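Local coordinates for C alpha-dehydrogenase (Sphingobium sp. SYK-6, PDB 4YAG), which is an NAD-dependent dehydrogenase of the short-chain dehydrogenase/reductase family that works in the bacterial pathway cleaving beta-aryl ethers of lignin, at residues Asp86-Asn91 and Ala125-Met130; Trp108-Ala113 and Asn201-Phe206; Thr232-Met237 and Val249-Asn254. All coordinates share one frame; numbering follows the deposited sequence.

Contact 1. Residues Asp86-Asn91 and Ala125-Met130; sequences DILINN and AFTPGM. With NAI (1,4-dihydronicotinamide adenine dinucleotide), chain C.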
loop_
_atom_site.group_PDB
_atom_site.type_symbol
_atom_site.label_atom_id
_atom_site.label_comp_id
_atom_site.label_asym_id
_atom_site.label_seq_id
_atom_site.Cartn_x
_atom_site.Cartn_y
_atom_site.Cartn_z
ATOM N N ASP A 86 -17.494 18.826 5.919
ATOM C CA ASP A 86 -17.217 18.369 7.270
ATOM C C ASP A 86 -16.969 16.873 7.285
ATOM O O ASP A 86 -16.287 16.359 8.177
ATOM C CB ASP A 86 -18.388 18.681 8.173
ATOM C CG ASP A 86 -18.858 20.107 8.014
ATOM O OD1 ASP A 86 -19.908 20.342 7.368
ATOM O OD2 ASP A 86 -18.142 21.013 8.499
ATOM N N ILE A 87 -17.556 16.182 6.317
ATOM C CA ILE A 87 -17.423 14.741 6.182
ATOM C C ILE A 87 -16.767 14.476 4.839
ATOM O O ILE A 87 -17.253 14.930 3.796
ATOM C CB ILE A 87 -18.779 14.044 6.299
ATOM C CG1 ILE A 87 -19.363 14.275 7.708
ATOM C CG2 ILE A 87 -18.683 12.556 5.943
ATOM C CD1 ILE A 87 -20.809 13.857 7.873
ATOM N N LEU A 88 -15.660 13.739 4.879
ATOM C CA LEU A 88 -14.913 13.369 3.689
ATOM C C LEU A 88 -14.985 11.854 3.488
ATOM O O LEU A 88 -14.526 11.097 4.335
ATOM C CB LEU A 88 -13.450 13.825 3.825
ATOM C CG LEU A 88 -12.484 13.380 2.722
ATOM C CD1 LEU A 88 -12.860 13.977 1.369
ATOM C CD2 LEU A 88 -11.039 13.744 3.121
ATOM N N ILE A 89 -15.580 11.420 2.379
ATOM C CA ILE A 89 -15.757 9.997 2.093
ATOM C C ILE A 89 -14.902 9.669 0.867
ATOM O O ILE A 89 -15.264 9.993 -0.266
ATOM C CB ILE A 89 -17.232 9.583 1.848
ATOM C CG1 ILE A 89 -18.169 10.124 2.942
ATOM C CG2 ILE A 89 -17.309 8.065 1.678
ATOM C CD1 ILE A 89 -18.048 9.471 4.261
ATOM N N ASN A 90 -13.749 9.050 1.101
ATOM C CA ASN A 90 -12.859 8.656 0.025
ATOM C C ASN A 90 -13.217 7.233 -0.343
ATOM O O ASN A 90 -12.676 6.271 0.214
ATOM C CB ASN A 90 -11.400 8.711 0.474
ATOM C CG ASN A 90 -10.954 10.101 0.860
ATOM O OD1 ASN A 90 -11.014 11.030 0.058
ATOM N ND2 ASN A 90 -10.476 10.253 2.100
ATOM N N ASN A 91 -14.156 7.100 -1.261
ATOM C CA ASN A 91 -14.787 5.817 -1.535
ATOM C C ASN A 91 -14.567 5.276 -2.946
ATOM O O ASN A 91 -14.661 4.072 -3.155
ATOM C CB ASN A 91 -16.278 5.928 -1.217
ATOM C CG ASN A 91 -17.103 4.874 -1.883
ATOM O OD1 ASN A 91 -17.271 3.756 -1.373
ATOM N ND2 ASN A 91 -17.647 5.223 -3.034
ATOM N N ALA A 125 -5.834 17.125 0.010
ATOM C CA ALA A 125 -6.558 18.272 -0.538
ATOM C C ALA A 125 -7.594 18.852 0.417
ATOM O O ALA A 125 -7.804 20.061 0.411
ATOM C CB ALA A 125 -7.223 17.900 -1.849
ATOM N N PHE A 126 -8.242 18.005 1.221
ATOM C CA PHE A 126 -9.379 18.441 2.042
ATOM C C PHE A 126 -9.109 18.643 3.514
ATOM O O PHE A 126 -9.745 19.486 4.146
ATOM C CB PHE A 126 -10.554 17.473 1.893
ATOM C CG PHE A 126 -11.262 17.618 0.588
ATOM C CD1 PHE A 126 -10.782 16.990 -0.549
ATOM C CD2 PHE A 126 -12.375 18.419 0.475
ATOM C CE1 PHE A 126 -11.413 17.139 -1.792
ATOM C CE2 PHE A 126 -12.999 18.565 -0.743
ATOM C CZ PHE A 126 -12.528 17.943 -1.876
ATOM N N THR A 127 -8.206 17.883 4.107
ATOM C CA THR A 127 -8.063 18.002 5.553
ATOM C C THR A 127 -7.488 19.324 6.062
ATOM O O THR A 127 -7.851 19.733 7.151
ATOM C CB THR A 127 -7.371 16.777 6.242
ATOM O OG1 THR A 127 -6.020 16.676 5.799
ATOM C CG2 THR A 127 -8.140 15.527 5.962
ATOM N N PRO A 128 -6.630 20.026 5.283
ATOM C CA PRO A 128 -6.185 21.316 5.812
ATOM C C PRO A 128 -7.366 22.235 6.137
ATOM O O PRO A 128 -7.383 22.866 7.191
ATOM C CB PRO A 128 -5.305 21.867 4.688
ATOM C CG PRO A 128 -4.727 20.666 4.077
ATOM C CD PRO A 128 -5.830 19.639 4.103
ATOM N N GLY A 129 -8.364 22.282 5.253
ATOM C CA GLY A 129 -9.516 23.125 5.468
ATOM C C GLY A 129 -10.380 22.620 6.597
ATOM O O GLY A 129 -10.929 23.404 7.351
ATOM N N MET A 130 -10.491 21.304 6.731
ATOM C CA MET A 130 -11.275 20.726 7.799
ATOM C C MET A 130 -10.669 21.078 9.151
ATOM O O MET A 130 -11.388 21.366 10.102
ATOM C CB MET A 130 -11.396 19.212 7.635
ATOM C CG MET A 130 -12.132 18.796 6.350
ATOM S SD MET A 130 -12.012 17.020 5.961
ATOM C CE MET A 130 -12.941 16.311 7.315
HETATM P PA NAI C . -19.227 1.445 -8.213
HETATM O O1A NAI C . -18.460 1.333 -9.501
HETATM O O2A NAI C . -20.716 1.167 -8.275
HETATM O O5B NAI C . -19.009 2.864 -7.571
HETATM C C5B NAI C . -17.758 3.480 -7.663
HETATM C C4B NAI C . -17.920 4.801 -8.304
HETATM O O4B NAI C . -16.588 5.403 -8.223
HETATM C C3B NAI C . -18.345 4.803 -9.705
HETATM O O3B NAI C . -19.478 5.668 -9.931
HETATM C C2B NAI C . -17.169 5.209 -10.447
HETATM O O2B NAI C . -17.461 5.902 -11.670
HETATM C C1B NAI C . -16.385 6.008 -9.505
HETATM N N9A NAI C . -14.982 6.074 -9.822
HETATM C C8A NAI C . -14.155 5.063 -10.264
HETATM N N7A NAI C . -12.925 5.540 -10.500
HETATM C C5A NAI C . -12.909 6.879 -10.204
HETATM C C6A NAI C . -11.962 7.904 -10.242
HETATM N N6A NAI C . -10.676 7.645 -10.735
HETATM N N1A NAI C . -12.304 9.161 -9.860
HETATM C C2A NAI C . -13.564 9.428 -9.443
HETATM N N3A NAI C . -14.514 8.482 -9.391
HETATM C C4A NAI C . -14.220 7.217 -9.767
HETATM O O3 NAI C . -18.530 0.377 -7.270
HETATM P PN NAI C . -18.537 0.212 -5.666
HETATM O O1N NAI C . -19.654 1.001 -4.996
HETATM O O2N NAI C . -18.612 -1.277 -5.439
HETATM O O5D NAI C . -17.103 0.796 -5.234
HETATM C C5D NAI C . -16.941 1.660 -4.106
HETATM C C4D NAI C . -15.781 1.212 -3.294
HETATM O O4D NAI C . -16.158 -0.037 -2.604
HETATM C C3D NAI C . -14.572 0.912 -4.065
HETATM O O3D NAI C . -13.435 1.509 -3.408
HETATM C C2D NAI C . -14.458 -0.544 -4.069
HETATM O O2D NAI C . -13.093 -0.958 -4.203
HETATM C C1D NAI C . -15.002 -0.940 -2.783
HETATM N N1N NAI C . -15.480 -2.257 -2.580
HETATM C C2N NAI C . -16.602 -2.764 -3.191
HETATM C C3N NAI C . -17.013 -4.055 -2.907
HETATM C C7N NAI C . -18.228 -4.629 -3.554
HETATM O O7N NAI C . -18.538 -5.833 -3.429
HETATM N N7N NAI C . -19.103 -3.705 -4.272
HETATM C C4N NAI C . -16.326 -4.856 -2.010
HETATM C C5N NAI C . -15.232 -4.312 -1.362
HETATM C C6N NAI C . -14.826 -3.031 -1.636
#
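Strand 87-90, which carries Leu88, runs nearly antiparallel to the helical segment 125-130 carrying Phe126 and Met130: the axes of these short segments approach to 9.9 Å, with 167° between their directions. Leu88 is the side chain at the middle of the contact. Its CG lies anti to the backbone N (chi1 174°), and the two methyl branches then divide the work. CD1 lies over one face of the Phe126 ring, 4.1 Å from Phe126 CG, while CD2 meets the base of the same side chain, 4.0 Å from Phe126 CB. CD2 also approaches the methyl of Thr127, at 4.4 Å from Thr127 CG2. The Leu88 and Phe126 side chains cross at about a right angle, a branched aliphatic group against a flat ring.

This is the packing of a sheet against a helix in a Rossmann fold. Strand 87-90 leads through helix 105-133 into the neighbouring parallel strand 137-142, a beta-alpha-beta crossover in which the helix returns antiparallel to the strands. The Phe126 ring also meets Phe9 on the strand at the other flank of 87-90, and helix 68-82 adds further cover.

Toward the start of the strand the flexible thioether of Met130 takes over. Its SD rests 4.1 Å from Leu88 CB, and a bend at chi3 (67°) brings the terminal methyl, CE, to 3.5 Å from Asp86 O. The Asp86 side chain leaves the backbone away from the helix, and its carboxylate forms a salt bridge with Arg135.

Asn90 and Asn91 begin the NNAG sequence characteristic of short-chain dehydrogenases. At this cofactor end of the strand, the backbone oxygen Asn91 O accepts a hydrogen bond of 2.9 Å from hydroxyl O3D of the nicotinamide ribose of NADH.

Contact 2. Residues Trp108-Ala113 and Asn201-Phe206; sequences WDYGLA and NRPERF. With NAI (1,4-dihydronicotinamide adenine dinucleotide), chain C.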
loop_
_atom_site.group_PDB
_atom_site.type_symbol
_atom_site.label_atom_id
_atom_site.label_comp_id
_atom_site.label_asym_id
_atom_site.label_seq_id
_atom_site.Cartn_x
_atom_site.Cartn_y
_atom_site.Cartn_z
ATOM N N TRP A 108 -0.493 -1.820 -12.621
ATOM C CA TRP A 108 -0.067 -1.467 -11.263
ATOM C C TRP A 108 -0.288 0.012 -10.977
ATOM O O TRP A 108 -0.847 0.380 -9.953
ATOM C CB TRP A 108 1.413 -1.798 -11.068
ATOM C CG TRP A 108 1.630 -3.214 -10.607
ATOM C CD1 TRP A 108 2.141 -4.246 -11.329
ATOM C CD2 TRP A 108 1.319 -3.735 -9.319
ATOM N NE1 TRP A 108 2.174 -5.387 -10.555
ATOM C CE2 TRP A 108 1.672 -5.092 -9.316
ATOM C CE3 TRP A 108 0.788 -3.178 -8.157
ATOM C CZ2 TRP A 108 1.486 -5.901 -8.197
ATOM C CZ3 TRP A 108 0.603 -3.974 -7.064
ATOM C CH2 TRP A 108 0.955 -5.318 -7.088
ATOM N N ASP A 109 0.138 0.853 -11.904
ATOM C CA ASP A 109 0.016 2.284 -11.709
ATOM C C ASP A 109 -1.444 2.708 -11.600
ATOM O O ASP A 109 -1.787 3.518 -10.758
ATOM C CB ASP A 109 0.740 3.028 -12.818
ATOM C CG ASP A 109 2.258 2.911 -12.710
ATOM O OD1 ASP A 109 2.760 2.556 -11.621
ATOM O OD2 ASP A 109 2.942 3.204 -13.709
ATOM N N TYR A 110 -2.286 2.149 -12.453
ATOM C CA TYR A 110 -3.728 2.401 -12.388
ATOM C C TYR A 110 -4.324 1.975 -11.063
ATOM O O TYR A 110 -5.011 2.738 -10.381
ATOM C CB TYR A 110 -4.372 1.604 -13.502
ATOM C CG TYR A 110 -5.883 1.425 -13.474
ATOM C CD1 TYR A 110 -6.736 2.485 -13.236
ATOM C CD2 TYR A 110 -6.439 0.187 -13.751
ATOM C CE1 TYR A 110 -8.098 2.301 -13.253
ATOM C CE2 TYR A 110 -7.792 0.001 -13.784
ATOM C CZ TYR A 110 -8.621 1.058 -13.538
ATOM O OH TYR A 110 -9.985 0.852 -13.599
ATOM N N GLY A 111 -4.077 0.735 -10.670
ATOM C CA GLY A 111 -4.695 0.237 -9.469
ATOM C C GLY A 111 -4.253 0.969 -8.213
ATOM O O GLY A 111 -5.050 1.194 -7.282
ATOM N N LEU A 112 -2.973 1.324 -8.156
ATOM C CA LEU A 112 -2.477 2.075 -7.015
ATOM C C LEU A 112 -2.945 3.523 -7.033
ATOM O O LEU A 112 -3.257 4.103 -5.976
ATOM C CB LEU A 112 -0.957 1.976 -6.894
ATOM C CG LEU A 112 -0.426 0.596 -6.492
ATOM C CD1 LEU A 112 1.092 0.539 -6.699
ATOM C CD2 LEU A 112 -0.791 0.241 -5.067
ATOM N N ALA A 113 -3.037 4.100 -8.229
ATOM C CA ALA A 113 -3.456 5.503 -8.347
ATOM C C ALA A 113 -4.859 5.670 -7.831
ATOM O O ALA A 113 -5.121 6.598 -7.098
ATOM C CB ALA A 113 -3.376 6.014 -9.774
ATOM N N ASN A 201 -14.177 2.896 -16.417
ATOM C CA ASN A 201 -13.822 3.927 -15.452
ATOM C C ASN A 201 -12.323 4.184 -15.414
ATOM O O ASN A 201 -11.888 5.167 -14.829
ATOM C CB ASN A 201 -14.301 3.558 -14.041
ATOM C CG ASN A 201 -15.800 3.359 -13.980
ATOM O OD1 ASN A 201 -16.520 3.839 -14.856
ATOM N ND2 ASN A 201 -16.285 2.665 -12.936
ATOM N N ARG A 202 -11.550 3.307 -16.042
ATOM C CA ARG A 202 -10.094 3.462 -16.064
ATOM C C ARG A 202 -9.733 4.780 -16.746
ATOM O O ARG A 202 -10.153 5.017 -17.879
ATOM C CB ARG A 202 -9.467 2.313 -16.850
ATOM C CG ARG A 202 -7.944 2.349 -16.914
ATOM C CD ARG A 202 -7.379 1.263 -17.833
ATOM N NE ARG A 202 -7.380 -0.071 -17.235
ATOM C CZ ARG A 202 -6.297 -0.771 -16.868
ATOM N NH1 ARG A 202 -5.066 -0.286 -16.995
ATOM N NH2 ARG A 202 -6.457 -1.980 -16.346
ATOM N N PRO A 203 -8.968 5.651 -16.064
ATOM C CA PRO A 203 -8.619 6.897 -16.752
ATOM C C PRO A 203 -7.831 6.656 -18.035
ATOM O O PRO A 203 -7.098 5.676 -18.161
ATOM C CB PRO A 203 -7.774 7.647 -15.723
ATOM C CG PRO A 203 -8.242 7.118 -14.387
ATOM C CD PRO A 203 -8.553 5.661 -14.648
ATOM N N GLU A 204 -8.001 7.556 -18.994
ATOM C CA GLU A 204 -7.418 7.382 -20.316
ATOM C C GLU A 204 -5.921 7.075 -20.288
ATOM O O GLU A 204 -5.424 6.255 -21.062
ATOM C CB GLU A 204 -7.678 8.634 -21.167
ATOM C CG GLU A 204 -7.171 8.522 -22.607
ATOM C CD GLU A 204 -7.895 7.450 -23.402
ATOM O OE1 GLU A 204 -9.094 7.202 -23.126
ATOM O OE2 GLU A 204 -7.261 6.850 -24.301
ATOM N N ARG A 205 -5.193 7.721 -19.390
ATOM C CA ARG A 205 -3.740 7.620 -19.420
ATOM C C ARG A 205 -3.241 6.236 -19.018
ATOM O O ARG A 205 -2.075 5.907 -19.262
ATOM C CB ARG A 205 -3.104 8.675 -18.523
ATOM C CG ARG A 205 -3.347 8.473 -17.058
ATOM C CD ARG A 205 -2.877 9.700 -16.310
ATOM N NE ARG A 205 -2.865 9.549 -14.859
ATOM C CZ ARG A 205 -3.944 9.627 -14.080
ATOM N NH1 ARG A 205 -5.147 9.828 -14.612
ATOM N NH2 ARG A 205 -3.821 9.522 -12.768
ATOM N N PHE A 206 -4.107 5.426 -18.397
ATOM C CA PHE A 206 -3.713 4.073 -17.996
ATOM C C PHE A 206 -4.139 2.976 -18.987
ATOM O O PHE A 206 -3.907 1.789 -18.730
ATOM C CB PHE A 206 -4.287 3.735 -16.618
ATOM C CG PHE A 206 -3.767 4.606 -15.505
ATOM C CD1 PHE A 206 -2.428 4.600 -15.171
ATOM C CD2 PHE A 206 -4.626 5.427 -14.790
ATOM C CE1 PHE A 206 -1.952 5.378 -14.167
ATOM C CE2 PHE A 206 -4.150 6.216 -13.776
ATOM C CZ PHE A 206 -2.813 6.194 -13.463
HETATM P PA NAI C . -19.227 1.445 -8.213
HETATM O O1A NAI C . -18.460 1.333 -9.501
HETATM O O2A NAI C . -20.716 1.167 -8.275
HETATM O O5B NAI C . -19.009 2.864 -7.571
HETATM C C5B NAI C . -17.758 3.480 -7.663
HETATM C C4B NAI C . -17.920 4.801 -8.304
HETATM O O4B NAI C . -16.588 5.403 -8.223
HETATM C C3B NAI C . -18.345 4.803 -9.705
HETATM O O3B NAI C . -19.478 5.668 -9.931
HETATM C C2B NAI C . -17.169 5.209 -10.447
HETATM O O2B NAI C . -17.461 5.902 -11.670
HETATM C C1B NAI C . -16.385 6.008 -9.505
HETATM N N9A NAI C . -14.982 6.074 -9.822
HETATM C C8A NAI C . -14.155 5.063 -10.264
HETATM N N7A NAI C . -12.925 5.540 -10.500
HETATM C C5A NAI C . -12.909 6.879 -10.204
HETATM C C6A NAI C . -11.962 7.904 -10.242
HETATM N N6A NAI C . -10.676 7.645 -10.735
HETATM N N1A NAI C . -12.304 9.161 -9.860
HETATM C C2A NAI C . -13.564 9.428 -9.443
HETATM N N3A NAI C . -14.514 8.482 -9.391
HETATM C C4A NAI C . -14.220 7.217 -9.767
HETATM O O3 NAI C . -18.530 0.377 -7.270
HETATM P PN NAI C . -18.537 0.212 -5.666
HETATM O O1N NAI C . -19.654 1.001 -4.996
HETATM O O2N NAI C . -18.612 -1.277 -5.439
HETATM O O5D NAI C . -17.103 0.796 -5.234
HETATM C C5D NAI C . -16.941 1.660 -4.106
HETATM C C4D NAI C . -15.781 1.212 -3.294
HETATM O O4D NAI C . -16.158 -0.037 -2.604
HETATM C C3D NAI C . -14.572 0.912 -4.065
HETATM O O3D NAI C . -13.435 1.509 -3.408
HETATM C C2D NAI C . -14.458 -0.544 -4.069
HETATM O O2D NAI C . -13.093 -0.958 -4.203
HETATM C C1D NAI C . -15.002 -0.940 -2.783
HETATM N N1N NAI C . -15.480 -2.257 -2.580
HETATM C C2N NAI C . -16.602 -2.764 -3.191
HETATM C C3N NAI C . -17.013 -4.055 -2.907
HETATM C C7N NAI C . -18.228 -4.629 -3.554
HETATM O O7N NAI C . -18.538 -5.833 -3.429
HETATM N N7N NAI C . -19.103 -3.705 -4.272
HETATM C C4N NAI C . -16.326 -4.856 -2.010
HETATM C C5N NAI C . -15.232 -4.312 -1.362
HETATM C C6N NAI C . -14.826 -3.031 -1.636
#
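Arg202 NH1 donates a hydrogen bond of 2.9 Å to Phe206 O, joining two residues of the 201-206 loop that both pack on Tyr110. The bond is bent, with an N-H...O angle of 147°, and the donor stands above the carbonyl plane. It ties back a loop that has no regular secondary structure, and it helps hold the guanidinium beside the helix.

Arginine suits this place because its long chain offers both hydrocarbon and charge. The aliphatic part lies over one face of the Tyr110 ring in a CH-pi contact, Arg202 CG standing 3.6 Å from the ring centroid. The chain then bends at chi3 (-77°), and its NE is 3.5 Å from Tyr110 CE2. Beyond it, Arg202 CZ is 3.3 Å from Tyr110 CD2, which sits over one face of the guanidinium; the two planes are inclined by 36°. Pro203 adds a rigid apolar surface, its CD 3.7 Å from Tyr110 CE1.

Phe206 packs against the backbone of the helix as well as its side chains. Tyr110 CA lies over the centre of one face of the phenyl ring, 3.7 Å from the centroid, and Arg205 CG lies over the opposite face. One helical turn on, the small Ala113 lets the ring tip come close, with Ala113 CB 3.7 Å from Phe206 CZ.

Asn201, at the beginning of the loop, belongs to the cofactor pocket; its ND2 is 3.7 Å from C2B of the adenosine ribose, while OD1 accepts a hydrogen bond from Arg38. Salt bridges tie Arg202 to Asp107 on helix 105-133 and to Glu216 on helix 213-219. Asp109, on the same early part of helix 105-133, bridges to Arg68 of the second subunit, and the loop lies between these two helices in sequence and against the first in space.

Contact 3. Residues Thr232-Met237 and Val249-Asn254; sequences TEVGDM and VSTHGN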
loop_
_atom_site.group_PDB
_atom_site.type_symbol
_atom_site.label_atom_id
_atom_site.label_comp_id
_atom_site.label_asym_id
_atom_site.label_seq_id
_atom_site.Cartn_x
_atom_site.Cartn_y
_atom_site.Cartn_z
ATOM N N THR A 232 -27.599 0.871 0.664
ATOM C CA THR A 232 -28.159 1.689 1.751
ATOM C C THR A 232 -27.907 1.043 3.125
ATOM O O THR A 232 -27.803 1.750 4.131
ATOM C CB THR A 232 -29.641 1.981 1.575
ATOM O OG1 THR A 232 -30.341 0.768 1.304
ATOM C CG2 THR A 232 -29.857 2.954 0.405
ATOM N N GLU A 233 -27.810 -0.281 3.166
ATOM C CA GLU A 233 -27.456 -0.957 4.412
ATOM C C GLU A 233 -26.044 -0.578 4.839
ATOM O O GLU A 233 -25.796 -0.299 6.013
ATOM C CB GLU A 233 -27.581 -2.472 4.299
ATOM C CG GLU A 233 -27.270 -3.147 5.645
ATOM C CD GLU A 233 -27.617 -4.627 5.734
ATOM O OE1 GLU A 233 -28.062 -5.242 4.732
ATOM O OE2 GLU A 233 -27.435 -5.170 6.849
ATOM N N VAL A 234 -25.124 -0.513 3.882
ATOM C CA VAL A 234 -23.772 -0.055 4.168
ATOM C C VAL A 234 -23.820 1.421 4.597
ATOM O O VAL A 234 -23.113 1.852 5.515
ATOM C CB VAL A 234 -22.833 -0.234 2.961
ATOM C CG1 VAL A 234 -21.430 0.183 3.317
ATOM C CG2 VAL A 234 -22.835 -1.688 2.488
ATOM N N GLY A 235 -24.668 2.206 3.938
ATOM C CA GLY A 235 -24.806 3.604 4.289
ATOM C C GLY A 235 -25.171 3.787 5.752
ATOM O O GLY A 235 -24.626 4.672 6.421
ATOM N N ASP A 236 -26.072 2.961 6.255
ATOM C CA ASP A 236 -26.496 3.089 7.647
ATOM C C ASP A 236 -25.368 2.706 8.594
ATOM O O ASP A 236 -25.227 3.301 9.663
ATOM C CB ASP A 236 -27.758 2.280 7.910
ATOM C CG ASP A 236 -29.001 3.005 7.443
ATOM O OD1 ASP A 236 -28.972 4.267 7.388
ATOM O OD2 ASP A 236 -30.004 2.322 7.148
ATOM N N MET A 237 -24.563 1.727 8.214
ATOM C CA MET A 237 -23.388 1.384 9.023
ATOM C C MET A 237 -22.441 2.557 9.116
ATOM O O MET A 237 -21.766 2.751 10.133
ATOM C CB MET A 237 -22.632 0.200 8.432
ATOM C CG MET A 237 -23.411 -1.088 8.377
ATOM S SD MET A 237 -22.440 -2.395 7.629
ATOM C CE MET A 237 -23.698 -3.651 7.416
ATOM N N VAL A 249 -15.250 -0.625 10.294
ATOM C CA VAL A 249 -16.566 -1.140 9.941
ATOM C C VAL A 249 -16.385 -2.227 8.899
ATOM O O VAL A 249 -15.797 -1.971 7.852
ATOM C CB VAL A 249 -17.465 -0.046 9.333
ATOM C CG1 VAL A 249 -18.787 -0.664 8.852
ATOM C CG2 VAL A 249 -17.727 1.067 10.338
ATOM N N SER A 250 -16.882 -3.430 9.194
ATOM C CA SER A 250 -16.909 -4.526 8.227
ATOM C C SER A 250 -18.357 -4.886 7.970
ATOM O O SER A 250 -19.169 -4.929 8.882
ATOM C CB SER A 250 -16.161 -5.768 8.734
ATOM O OG SER A 250 -14.781 -5.474 8.966
ATOM N N THR A 251 -18.685 -5.159 6.721
ATOM C CA THR A 251 -20.083 -5.407 6.374
ATOM C C THR A 251 -20.499 -6.874 6.458
ATOM O O THR A 251 -21.698 -7.181 6.537
ATOM C CB THR A 251 -20.396 -4.920 4.946
ATOM O OG1 THR A 251 -19.664 -5.708 4.008
ATOM C CG2 THR A 251 -20.049 -3.464 4.761
ATOM N N HIS A 252 -19.523 -7.780 6.441
ATOM C CA HIS A 252 -19.777 -9.215 6.384
ATOM C C HIS A 252 -18.843 -9.958 7.319
ATOM O O HIS A 252 -17.701 -9.533 7.502
ATOM C CB HIS A 252 -19.509 -9.743 4.972
ATOM C CG HIS A 252 -20.565 -9.377 3.974
ATOM N ND1 HIS A 252 -20.681 -8.117 3.452
ATOM C CD2 HIS A 252 -21.519 -10.139 3.379
ATOM C CE1 HIS A 252 -21.703 -8.099 2.589
ATOM N NE2 HIS A 252 -22.209 -9.309 2.527
ATOM N N GLY A 253 -19.319 -11.069 7.867
ATOM C CA GLY A 253 -18.512 -11.906 8.738
ATOM C C GLY A 253 -17.960 -13.177 8.121
ATOM O O GLY A 253 -17.317 -13.977 8.815
ATOM N N ASN A 254 -18.178 -13.365 6.820
ATOM C CA ASN A 254 -17.850 -14.617 6.148
ATOM C C ASN A 254 -16.358 -14.950 6.115
ATOM O O ASN A 254 -15.983 -16.096 5.852
ATOM C CB ASN A 254 -18.384 -14.567 4.709
ATOM C CG ASN A 254 -19.863 -14.227 4.645
ATOM O OD1 ASN A 254 -20.279 -13.115 4.985
ATOM N ND2 ASN A 254 -20.669 -15.184 4.205
#
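A small apolar contact packs helix 231-244 against the end of strand 248-250, an outermost strand of the parallel sheet within this chain, and no hydrogen bond crosses between Val234 or Met237 and their partners Val249 and Thr251. Met237 has the larger share of the contact on the helix side. Its CB touches a methyl of the strand, 4.0 Å from Val249 CG1, and beyond CG the chain is extended, chi2 being 179°, which carries the sulfur past the end of the strand. There Met237 SD meets Thr251 CG2 at 3.9 Å, the two side chains crossing at about a right angle. A long, unbranched thioether suits this position, since it can follow the backbone from Val249 on the strand to Thr251 just beyond it.

Val234, one turn earlier on the helix, presents a methyl to the same group: Val234 CG2 lies 4.0 Å from Thr251 CG2.

Thr251 serves two surroundings at once. Its methyl stands anti to the carbonyl carbon and packs on the helix, while OG1 (chi1 66°) is 2.7 Å from His252 ND1 in a hydrogen bond in which either could be the donor. OG1 also accepts a bond from Gly189 N, so the buried hydroxyl is satisfied from two groups.

Strand alternation turns Ser250 away from the helix, and its OG is hydrogen-bonded to Ser269 OG of the second subunit. Val234 also touches Ile17 and Ile191, both NADH-binding residues. Strand 181-187, helix 231-244 and parallel strand 248-250 together form the last crossover of the seven-stranded Rossmann-type sheet of the short-chain dehydrogenases.

All three contacts are largely buried, but their chemistry follows their place. Contacts 1 and 3 both pack a helix on the central parallel sheet, one on an inner strand and the other on a strand outermost within this chain. Contact 1 combines aliphatic groups, a methionine and the Phe126 ring, whereas no aromatic ring joins the packing across contact 3. Contact 2 instead fixes an irregular loop and is set apart by its arginine, charged and laid over Tyr110. Contacts 1 and 2 share helix 105-133, at its late and early parts, and both touch NADH. Contacts 2 and 3 lie on opposite sides of the chain's centre, yet each borders the second subunit.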